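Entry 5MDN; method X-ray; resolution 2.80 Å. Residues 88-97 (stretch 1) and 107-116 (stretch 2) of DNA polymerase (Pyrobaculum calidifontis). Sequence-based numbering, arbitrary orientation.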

# COMPACT_ATOMS: atom_id res chain seq x y z
N VAL A 88 -23.92 -11.81 -19.16
CA VAL A 88 -22.50 -11.48 -19.15
C VAL A 88 -22.26 -10.31 -18.21
O VAL A 88 -23.18 -9.50 -17.99
CB VAL A 88 -21.99 -11.18 -20.57
CG1 VAL A 88 -22.00 -12.44 -21.43
CG2 VAL A 88 -22.81 -10.08 -21.21
N PRO A 89 -21.07 -10.17 -17.63
CA PRO A 89 -20.83 -9.08 -16.66
C PRO A 89 -21.00 -7.69 -17.24
O PRO A 89 -21.35 -6.76 -16.49
CB PRO A 89 -19.38 -9.32 -16.21
CG PRO A 89 -19.13 -10.76 -16.47
CD PRO A 89 -19.93 -11.11 -17.70
N GLU A 90 -20.74 -7.50 -18.53
CA GLU A 90 -20.79 -6.16 -19.12
C GLU A 90 -22.18 -5.53 -19.00
O GLU A 90 -22.30 -4.31 -18.87
CB GLU A 90 -20.33 -6.21 -20.57
CG GLU A 90 -18.86 -6.61 -20.74
CD GLU A 90 -18.62 -8.11 -20.68
OE1 GLU A 90 -19.29 -8.80 -19.88
OE2 GLU A 90 -17.75 -8.60 -21.43
N ASP A 91 -23.24 -6.34 -19.06
CA ASP A 91 -24.60 -5.83 -19.05
C ASP A 91 -25.10 -5.45 -17.65
O ASP A 91 -26.24 -4.98 -17.54
CB ASP A 91 -25.56 -6.85 -19.66
CG ASP A 91 -25.17 -7.25 -21.07
OD1 ASP A 91 -24.54 -6.43 -21.78
OD2 ASP A 91 -25.49 -8.39 -21.47
N VAL A 92 -24.30 -5.65 -16.61
CA VAL A 92 -24.80 -5.46 -15.24
C VAL A 92 -25.13 -4.00 -14.96
O VAL A 92 -26.08 -3.71 -14.22
CB VAL A 92 -23.78 -6.03 -14.23
CG1 VAL A 92 -24.24 -5.77 -12.80
CG2 VAL A 92 -23.59 -7.52 -14.45
N ARG A 93 -24.39 -3.05 -15.55
CA ARG A 93 -24.70 -1.64 -15.33
C ARG A 93 -26.04 -1.27 -15.97
O ARG A 93 -26.86 -0.59 -15.35
CB ARG A 93 -23.60 -0.74 -15.89
CG ARG A 93 -22.31 -0.67 -15.08
CD ARG A 93 -22.51 0.21 -13.84
NE ARG A 93 -21.31 0.28 -13.02
CZ ARG A 93 -20.28 1.09 -13.28
NH1 ARG A 93 -20.33 1.89 -14.34
NH2 ARG A 93 -19.22 1.11 -12.49
N LYS A 94 -26.25 -1.68 -17.23
CA LYS A 94 -27.52 -1.42 -17.90
C LYS A 94 -28.69 -1.98 -17.09
O LYS A 94 -29.73 -1.32 -16.96
CB LYS A 94 -27.50 -2.01 -19.31
CG LYS A 94 -26.51 -1.34 -20.25
CD LYS A 94 -26.65 -1.88 -21.66
CE LYS A 94 -26.05 -3.28 -21.78
NZ LYS A 94 -26.05 -3.77 -23.19
N LEU A 95 -28.53 -3.19 -16.55
CA LEU A 95 -29.61 -3.80 -15.79
C LEU A 95 -29.76 -3.14 -14.42
O LEU A 95 -30.88 -2.99 -13.92
CB LEU A 95 -29.36 -5.30 -15.64
CG LEU A 95 -29.29 -6.04 -16.97
CD1 LEU A 95 -28.63 -7.39 -16.81
CD2 LEU A 95 -30.68 -6.21 -17.56
N ARG A 96 -28.65 -2.73 -13.80
CA ARG A 96 -28.71 -2.04 -12.52
C ARG A 96 -29.56 -0.77 -12.61
O ARG A 96 -30.50 -0.58 -11.83
CB ARG A 96 -27.30 -1.71 -12.03
CG ARG A 96 -27.27 -0.60 -10.98
CD ARG A 96 -25.87 -0.42 -10.41
NE ARG A 96 -25.78 0.78 -9.58
CZ ARG A 96 -24.97 0.91 -8.54
NH1 ARG A 96 -24.17 -0.09 -8.19
NH2 ARG A 96 -24.95 2.04 -7.85
N GLU A 97 -29.23 0.10 -13.56
CA GLU A 97 -29.96 1.36 -13.69
C GLU A 97 -31.40 1.13 -14.11
O GLU A 97 -32.32 1.77 -13.58
CB GLU A 97 -29.24 2.27 -14.68
CG GLU A 97 -27.86 2.71 -14.23
CD GLU A 97 -27.00 3.22 -15.37
OE1 GLU A 97 -27.44 3.10 -16.54
OE2 GLU A 97 -25.91 3.76 -15.10
N ASP A 107 -34.38 -0.43 -4.07
CA ASP A 107 -32.94 -0.22 -4.11
C ASP A 107 -32.26 -1.48 -4.64
O ASP A 107 -32.81 -2.58 -4.57
CB ASP A 107 -32.40 0.14 -2.72
CG ASP A 107 -31.22 1.08 -2.79
OD1 ASP A 107 -30.49 1.06 -3.80
OD2 ASP A 107 -31.02 1.85 -1.82
N VAL A 108 -31.05 -1.30 -5.15
CA VAL A 108 -30.26 -2.38 -5.74
C VAL A 108 -28.95 -2.50 -4.99
O VAL A 108 -28.39 -1.51 -4.50
CB VAL A 108 -30.02 -2.16 -7.25
CG1 VAL A 108 -31.32 -2.26 -8.02
CG2 VAL A 108 -29.36 -0.81 -7.49
N TYR A 109 -28.44 -3.73 -4.88
CA TYR A 109 -27.30 -4.01 -4.03
C TYR A 109 -26.35 -5.00 -4.70
O TYR A 109 -26.78 -5.88 -5.45
CB TYR A 109 -27.74 -4.56 -2.67
CG TYR A 109 -28.57 -3.58 -1.86
CD1 TYR A 109 -27.96 -2.54 -1.17
CD2 TYR A 109 -29.95 -3.68 -1.81
CE1 TYR A 109 -28.71 -1.63 -0.44
CE2 TYR A 109 -30.71 -2.79 -1.08
CZ TYR A 109 -30.08 -1.76 -0.40
OH TYR A 109 -30.83 -0.87 0.32
N GLU A 110 -25.06 -4.83 -4.42
CA GLU A 110 -24.00 -5.72 -4.89
C GLU A 110 -23.94 -5.80 -6.41
O GLU A 110 -23.61 -6.85 -6.98
CB GLU A 110 -24.14 -7.13 -4.29
CG GLU A 110 -24.15 -7.16 -2.77
CD GLU A 110 -23.96 -8.56 -2.22
OE1 GLU A 110 -23.63 -9.47 -3.01
OE2 GLU A 110 -24.15 -8.75 -1.00
N ALA A 111 -24.25 -4.71 -7.09
CA ALA A 111 -24.17 -4.66 -8.55
C ALA A 111 -22.78 -4.29 -9.07
O ALA A 111 -22.53 -4.46 -10.26
CB ALA A 111 -25.20 -3.68 -9.10
N ASP A 112 -21.90 -3.79 -8.21
CA ASP A 112 -20.59 -3.29 -8.62
C ASP A 112 -19.44 -4.19 -8.15
O ASP A 112 -18.33 -3.71 -7.94
CB ASP A 112 -20.38 -1.87 -8.12
CG ASP A 112 -20.42 -1.78 -6.60
OD1 ASP A 112 -21.16 -2.56 -5.98
OD2 ASP A 112 -19.70 -0.93 -6.04
N ILE A 113 -19.70 -5.48 -7.98
CA ILE A 113 -18.66 -6.41 -7.55
C ILE A 113 -18.05 -7.03 -8.80
O ILE A 113 -18.75 -7.65 -9.60
CB ILE A 113 -19.23 -7.49 -6.61
CG1 ILE A 113 -19.37 -6.99 -5.16
CG2 ILE A 113 -18.35 -8.74 -6.63
CD1 ILE A 113 -20.31 -5.82 -4.97
N ARG A 114 -16.74 -6.86 -8.97
CA ARG A 114 -16.08 -7.34 -10.17
C ARG A 114 -16.19 -8.86 -10.26
O ARG A 114 -16.15 -9.57 -9.25
CB ARG A 114 -14.62 -6.88 -10.22
CG ARG A 114 -13.68 -7.52 -9.24
CD ARG A 114 -12.29 -6.90 -9.36
NE ARG A 114 -12.26 -5.54 -8.81
CZ ARG A 114 -11.54 -5.19 -7.75
NH1 ARG A 114 -10.79 -6.08 -7.13
NH2 ARG A 114 -11.57 -3.93 -7.31
N TYR A 115 -16.34 -9.35 -11.49
CA TYR A 115 -16.88 -10.69 -11.73
C TYR A 115 -16.01 -11.78 -11.11
O TYR A 115 -16.52 -12.67 -10.41
CB TYR A 115 -17.06 -10.90 -13.23
CG TYR A 115 -17.60 -12.26 -13.62
CD1 TYR A 115 -18.87 -12.65 -13.23
CD2 TYR A 115 -16.87 -13.12 -14.42
CE1 TYR A 115 -19.39 -13.88 -13.59
CE2 TYR A 115 -17.37 -14.35 -14.79
CZ TYR A 115 -18.63 -14.73 -14.37
OH TYR A 115 -19.13 -15.95 -14.74
N TYR A 116 -14.70 -11.76 -11.36
CA TYR A 116 -13.87 -12.85 -10.86
C TYR A 116 -13.68 -12.81 -9.35
O TYR A 116 -13.34 -13.84 -8.76
CB TYR A 116 -12.51 -12.87 -11.58
CG TYR A 116 -11.56 -11.74 -11.26
CD1 TYR A 116 -11.79 -10.46 -11.74
CD2 TYR A 116 -10.41 -11.96 -10.50
CE1 TYR A 116 -10.91 -9.42 -11.46
CE2 TYR A 116 -9.53 -10.94 -10.22
CZ TYR A 116 -9.78 -9.67 -10.70
OH TYR A 116 -8.91 -8.65 -10.42

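Stretch 1 meets stretch 2 through a few side chains, and no hydrogen bond crosses between them. The contact is small, with 358 Å² buried in total. It rests on van der Waals packing and one CH-pi interaction.

Val88 opens stretch 1 with its CA-to-CB bond pointing away from stretch 2, and it makes no contact. Its carbonyl does take part in the local turn. Asp91 N donates a weak hydrogen bond to Val88 O, at 3.3 Å.

Pro89 makes the first contact. Its CA-to-CB bond points toward stretch 2, and its CG lies over one face of the Tyr115 ring. Pro89 CG is 3.6 Å from Tyr115 CG. The same Pro89 CG lies 3.8 Å from the centroid of the Tyr115 ring, 22° off the ring normal. This is a CH-pi contact: the CH groups of a proline ring are slightly polarised and pack well against aromatic electrons. Tyr115 also directs its CA-to-CB bond toward stretch 1, and its chi1 is t. It stands in the first turn of a helix, just after Arg114 at the N-cap position. The backbones are close here too, with Pro89 CA 6.5 Å from Tyr115 CA.

Glu90 and Asp91 do not reach stretch 2. Asp91 instead serves its own stretch. Asp91 OD1 forms a salt bridge with Lys94 NZ at 3.4 Å, and the hydrogen bond within that pair is weak.

Val92 returns to the contact. Its amide donates a hydrogen bond to the carbonyl of the contacting proline, Val92 N to Pro89 O, at 3.2 Å. Its CA-to-CB bond points toward stretch 2, and its chi1 is t. Val92 CG1 approaches the backbone atom Ala111 O to 3.3 Å. A methyl carbon against a carbonyl oxygen is a close packing contact. The apolar side chains are looser, with Val92 CG1 4.4 Å from Ala111 CB.

Arg93 points its CA-to-CB bond sideways. The end of its side chain comes nearer but stays outside contact distance. Lys94 and Leu95 are out of reach.

Arg96 lies one helical turn beyond Val92, and Arg96 N donates to Val92 O at 2.8 Å. Of the stretch 1 residues, it has the largest area covered by stretch 2. Its first three chi angles are all t, so the chain is extended and touches three residues. Arg96 CG packs against Val108 CG2 at 4.1 Å. Arg96 CD lies 3.6 Å from Ala111 CB; the small alanine side chain and the arginine methylenes meet as apolar surfaces. Farther out, Arg96 NH1 is 4.2 Å from Asp112 CB. The charges of this last pair are opposite, but Arg96 NH1 and Asp112 OD1 are 4.5 Å apart, beyond a salt bridge. The position of that carboxylate oxygen is also less certain.

Glu97 ends the stretch with its CA-to-CB bond pointing away from stretch 2. Its amide continues the helix, with Glu97 N donating to Arg93 O at 3.0 Å.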